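Local coordinates for subtilisin-like serine protease (Fervidobacterium pennivorans, PDB 1R6V), which digests keratin into peptides as a calcium-binding, subtilisin-like serine protease, allowing its bacterium to grow on native feathers, at residues N241-V244 with G245-Y248; A251-I254 with W255-H259. The protein carries 1 engineered substitution. One frame throughout, in Å; residues are numbered along the deposited sequence.

Interaction 1 of 2, residues N241-V244 with G245-Y248; sequences NGYV and GDDY
Val244 hands the chain over to Gly245, the N-cap residue of helix 246-258, and the loop 241-244 turns into the helix without a gap. Gly245 has a positive phi, and a side chain here would run into the carbonyl O of Val244, a conformation that residues other than glycine would hardly tolerate. Upstream, Asn241 closes an Asx turn: its OD1 accepts the backbone N of Tyr243 at 3.0 Å, from above the carbonyl plane. In Tyr243, CG lies anti to the backbone N (chi1 -179°), which swings the ring along the joint, with Gly245 N over one face, 3.4 Å above the plane and offset toward the rim. At the ring's far edge, Tyr243 OH donates to Asp246 OD1 at 2.6 Å, meeting the anti lone pair of a carboxylate turned 74° from the ring. The same OD1 pairs with Arg98 NE, while OD2 takes the backbone N of Tyr96, so both oxygens of this buried aspartate are held. With a phenylalanine in place of Tyr243 the ring could still lie along Gly245, but Asp246 OD1 would probably be left to Arg98 without its hydroxyl donor. In the first helical turn, Tyr248 CB packs on Val244 CG2 at 3.6 Å. A water donates to both Val244 O (2.8 Å) and Asp247 OD1 (3.2 Å), lying in plane at the edge of the Tyr248 ring; Asp247 OD2 forms a salt bridge with Lys33. The arrangement is a helix N-terminus with glycine at the N-cap position, preceded by an Asx turn, in the subtilase domain, and its acidic first turn receives Lys33, Tyr96 and Arg98 of the inferred propeptide, consistent with the way subtilisin prodomains dock on their protease.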
loop_
_atom_site.group_PDB
_atom_site.type_symbol
_atom_site.label_atom_id
_atom_site.label_comp_id
_atom_site.label_asym_id
_atom_site.label_seq_id
_atom_site.Cartn_x
_atom_site.Cartn_y
_atom_site.Cartn_z
ATOM N N ASN A 241 -19.531 0.303 -1.240
ATOM C CA ASN A 241 -19.534 1.257 -2.341
ATOM C C ASN A 241 -19.131 0.571 -3.637
ATOM O O ASN A 241 -18.785 1.226 -4.622
ATOM C CB ASN A 241 -18.579 2.418 -2.042
ATOM C CG ASN A 241 -17.145 1.963 -1.867
ATOM O OD1 ASN A 241 -16.849 0.768 -1.943
ATOM N ND2 ASN A 241 -16.247 2.913 -1.623
ATOM N N GLY A 242 -19.179 -0.756 -3.631
ATOM C CA GLY A 242 -18.822 -1.496 -4.825
ATOM C C GLY A 242 -17.368 -1.931 -4.876
ATOM O O GLY A 242 -17.000 -2.736 -5.738
ATOM N N TYR A 243 -16.542 -1.417 -3.968
ATOM C CA TYR A 243 -15.125 -1.803 -3.968
ATOM C C TYR A 243 -15.075 -3.308 -3.717
ATOM O O TYR A 243 -15.691 -3.794 -2.766
ATOM C CB TYR A 243 -14.347 -1.076 -2.869
ATOM C CG TYR A 243 -12.880 -1.434 -2.867
ATOM C CD1 TYR A 243 -12.121 -1.308 -4.031
ATOM C CD2 TYR A 243 -12.250 -1.896 -1.715
ATOM C CE1 TYR A 243 -10.767 -1.636 -4.056
ATOM C CE2 TYR A 243 -10.895 -2.227 -1.723
ATOM C CZ TYR A 243 -10.162 -2.094 -2.907
ATOM O OH TYR A 243 -8.823 -2.440 -2.914
ATOM N N VAL A 244 -14.327 -4.041 -4.544
ATOM C CA VAL A 244 -14.258 -5.492 -4.420
ATOM C C VAL A 244 -13.352 -6.008 -3.310
ATOM O O VAL A 244 -13.386 -7.195 -3.000
ATOM C CB VAL A 244 -13.845 -6.157 -5.768
ATOM C CG1 VAL A 244 -14.855 -5.793 -6.843
ATOM C CG2 VAL A 244 -12.442 -5.707 -6.189
ATOM N N GLY A 245 -12.556 -5.128 -2.711
ATOM C CA GLY A 245 -11.666 -5.559 -1.643
ATOM C C GLY A 245 -10.214 -5.622 -2.097
ATOM O O GLY A 245 -9.936 -5.880 -3.274
ATOM N N ASP A 246 -9.290 -5.403 -1.169
ATOM C CA ASP A 246 -7.867 -5.422 -1.506
ATOM C C ASP A 246 -7.434 -6.783 -2.054
ATOM O O ASP A 246 -6.542 -6.867 -2.916
ATOM C CB ASP A 246 -7.019 -5.072 -0.285
ATOM C CG ASP A 246 -7.131 -3.609 0.127
ATOM O OD1 ASP A 246 -7.575 -2.767 -0.678
ATOM O OD2 ASP A 246 -6.744 -3.304 1.274
ATOM N N ASP A 247 -8.058 -7.850 -1.555
ATOM C CA ASP A 247 -7.737 -9.182 -2.033
ATOM C C ASP A 247 -8.181 -9.383 -3.485
ATOM O O ASP A 247 -7.408 -9.903 -4.288
ATOM C CB ASP A 247 -8.340 -10.267 -1.099
ATOM C CG ASP A 247 -9.827 -10.068 -0.815
ATOM O OD1 ASP A 247 -10.348 -8.948 -1.003
ATOM O OD2 ASP A 247 -10.479 -11.047 -0.378
ATOM N N TYR A 248 -9.390 -8.959 -3.849
ATOM C CA TYR A 248 -9.813 -9.150 -5.228
ATOM C C TYR A 248 -9.092 -8.195 -6.189
ATOM O O TYR A 248 -8.874 -8.541 -7.347
ATOM C CB TYR A 248 -11.340 -9.048 -5.360
ATOM C CG TYR A 248 -12.052 -10.246 -4.747
ATOM C CD1 TYR A 248 -12.600 -10.183 -3.469
ATOM C CD2 TYR A 248 -12.124 -11.456 -5.431
ATOM C CE1 TYR A 248 -13.208 -11.310 -2.884
ATOM C CE2 TYR A 248 -12.727 -12.585 -4.857
ATOM C CZ TYR A 248 -13.262 -12.503 -3.590
ATOM O OH TYR A 248 -13.848 -13.611 -3.026
HETATM O O HOH W 1 -13.397 -8.266 -0.409
#

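Interaction 2 of 2, residues A251-I254 with W255-H259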
loop_
_atom_site.group_PDB
_atom_site.type_symbol
_atom_site.label_atom_id
_atom_site.label_comp_id
_atom_site.label_asym_id
_atom_site.label_seq_id
_atom_site.Cartn_x
_atom_site.Cartn_y
_atom_site.Cartn_z
ATOM N N ALA A 251 -5.954 -9.871 -6.989
ATOM C CA ALA A 251 -6.226 -10.927 -7.971
ATOM C C ALA A 251 -6.340 -10.329 -9.369
ATOM O O ALA A 251 -5.836 -10.901 -10.328
ATOM C CB ALA A 251 -7.524 -11.653 -7.629
ATOM N N GLY A 252 -7.028 -9.191 -9.486
ATOM C CA GLY A 252 -7.173 -8.548 -10.788
ATOM C C GLY A 252 -5.854 -8.024 -11.346
ATOM O O GLY A 252 -5.608 -8.096 -12.556
ATOM N N ILE A 253 -5.004 -7.493 -10.469
ATOM C CA ILE A 253 -3.701 -6.966 -10.890
ATOM C C ILE A 253 -2.810 -8.115 -11.326
ATOM O O ILE A 253 -2.106 -8.028 -12.335
ATOM C CB ILE A 253 -3.021 -6.185 -9.745
ATOM C CG1 ILE A 253 -3.708 -4.820 -9.596
ATOM C CG2 ILE A 253 -1.511 -6.002 -10.011
ATOM C CD1 ILE A 253 -3.287 -4.064 -8.331
ATOM N N ILE A 254 -2.865 -9.204 -10.573
ATOM C CA ILE A 254 -2.069 -10.381 -10.935
ATOM C C ILE A 254 -2.559 -10.949 -12.281
ATOM O O ILE A 254 -1.764 -11.309 -13.157
ATOM C CB ILE A 254 -2.161 -11.480 -9.843
ATOM C CG1 ILE A 254 -1.148 -11.229 -8.713
ATOM C CG2 ILE A 254 -1.777 -12.839 -10.460
ATOM C CD1 ILE A 254 -1.166 -9.854 -8.067
ATOM N N TRP A 255 -3.875 -11.039 -12.444
ATOM C CA TRP A 255 -4.454 -11.545 -13.680
ATOM C C TRP A 255 -4.000 -10.680 -14.861
ATOM O O TRP A 255 -3.559 -11.188 -15.894
ATOM C CB TRP A 255 -5.982 -11.499 -13.591
ATOM C CG TRP A 255 -6.702 -12.254 -14.658
ATOM C CD1 TRP A 255 -7.147 -13.554 -14.599
ATOM C CD2 TRP A 255 -7.104 -11.751 -15.942
ATOM N NE1 TRP A 255 -7.806 -13.881 -15.768
ATOM C CE2 TRP A 255 -7.791 -12.795 -16.607
ATOM C CE3 TRP A 255 -6.947 -10.518 -16.598
ATOM C CZ2 TRP A 255 -8.323 -12.639 -17.899
ATOM C CZ3 TRP A 255 -7.479 -10.365 -17.888
ATOM C CH2 TRP A 255 -8.155 -11.419 -18.518
ATOM N N ALA A 256 -4.102 -9.363 -14.704
ATOM C CA ALA A 256 -3.716 -8.450 -15.782
ATOM C C ALA A 256 -2.244 -8.595 -16.154
ATOM O O ALA A 256 -1.875 -8.559 -17.335
ATOM C CB ALA A 256 -4.003 -7.004 -15.371
ATOM N N THR A 257 -1.402 -8.722 -15.138
ATOM C CA THR A 257 0.033 -8.891 -15.359
ATOM C C THR A 257 0.301 -10.202 -16.096
ATOM O O THR A 257 1.056 -10.248 -17.074
ATOM C CB THR A 257 0.788 -8.931 -14.020
ATOM O OG1 THR A 257 0.605 -7.683 -13.336
ATOM C CG2 THR A 257 2.292 -9.179 -14.245
ATOM N N ASP A 258 -0.319 -11.264 -15.604
ATOM C CA ASP A 258 -0.147 -12.589 -16.190
ATOM C C ASP A 258 -0.677 -12.672 -17.609
ATOM O O ASP A 258 -0.214 -13.500 -18.394
ATOM C CB ASP A 258 -0.851 -13.655 -15.349
ATOM C CG ASP A 258 -0.137 -13.944 -14.048
ATOM O OD1 ASP A 258 0.997 -13.456 -13.843
ATOM O OD2 ASP A 258 -0.720 -14.672 -13.221
ATOM N N HIS A 259 -1.654 -11.829 -17.936
ATOM C CA HIS A 259 -2.246 -11.835 -19.257
ATOM C C HIS A 259 -1.710 -10.765 -20.191
ATOM O O HIS A 259 -2.354 -10.424 -21.181
ATOM C CB HIS A 259 -3.772 -11.750 -19.146
ATOM C CG HIS A 259 -4.398 -13.021 -18.665
ATOM N ND1 HIS A 259 -5.081 -13.875 -19.505
ATOM C CD2 HIS A 259 -4.342 -13.644 -17.463
ATOM C CE1 HIS A 259 -5.411 -14.970 -18.844
ATOM N NE2 HIS A 259 -4.973 -14.857 -17.603
#
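In Thr257 a chi1 of -62° sets OG1 beside its own backbone N, from where the hydroxyl reaches back one turn and donates to Ile253 O at 2.9 Å. Ile253 O also accepts Thr257 N at 3.0 Å, and the two donors come from opposite faces of the carbonyl plane, so one residue grips the carbonyl oxygen twice. Asp258 lies side by side with Ile254: OD2 stands 3.5 Å from the CG2 methyl, while the Asp258 N bonds Ile254 O at 2.8 Å. The other carboxylate oxygen, OD1, is hydrogen-bonded to Tyr283 OH of helix 275-286, and Ile254 also touches Gln61 and Ile62 of the inferred propeptide. These are the i to i+4 contacts of the last turns of helix 246-258, the connecting helix of a beta-alpha-beta crossover between strands 225-230 and 263-269 of the subtilase sheet, with strand 157-162 lying between them. Ile253, Ala256 and Thr257 face Met264 of the second strand, and Trp255 and Ala256 lean on Met227 of the first. At the start of this stretch Trp255 N bonds Ala251 O at 2.9 Å, and Trp255 CB rests 3.3 Å from that same oxygen. With CG anti to the backbone N, chi1 -167°, the indole swings clear of residues 251-254, and the His259 ring lies against it, with CD2 of His259 3.6 Å above the centre of one face of the Trp255 indole. Trp255 also stacks with Tyr180. His259, the first residue to leave helical angles, is still tied by its backbone N to Trp255 O.

In the fold
Interactions 1 and 2 follow one another along helix 246-258, their centres 15 Å apart. Both are largely buried, but interaction 2 reaches the surface at the exposed Asp258 and His259. Both also meet the inferred propeptide: interaction 1 through carboxylates that take Lys33, Arg98 and Tyr96 N, interaction 2 through side-chain contact of Ile254 and Asp258 with Gln61. In interaction 1 a tyrosine hydroxyl and a water tie the loop to the first helical turn. Interaction 2 relies mainly on backbone bonds, while Ile253, Trp255 and Ala256 pack on the central sheet. Helix 275-286 flanks both, touching Asp246 through Met277 in the first and bonding Asp258 through Tyr283 in the second.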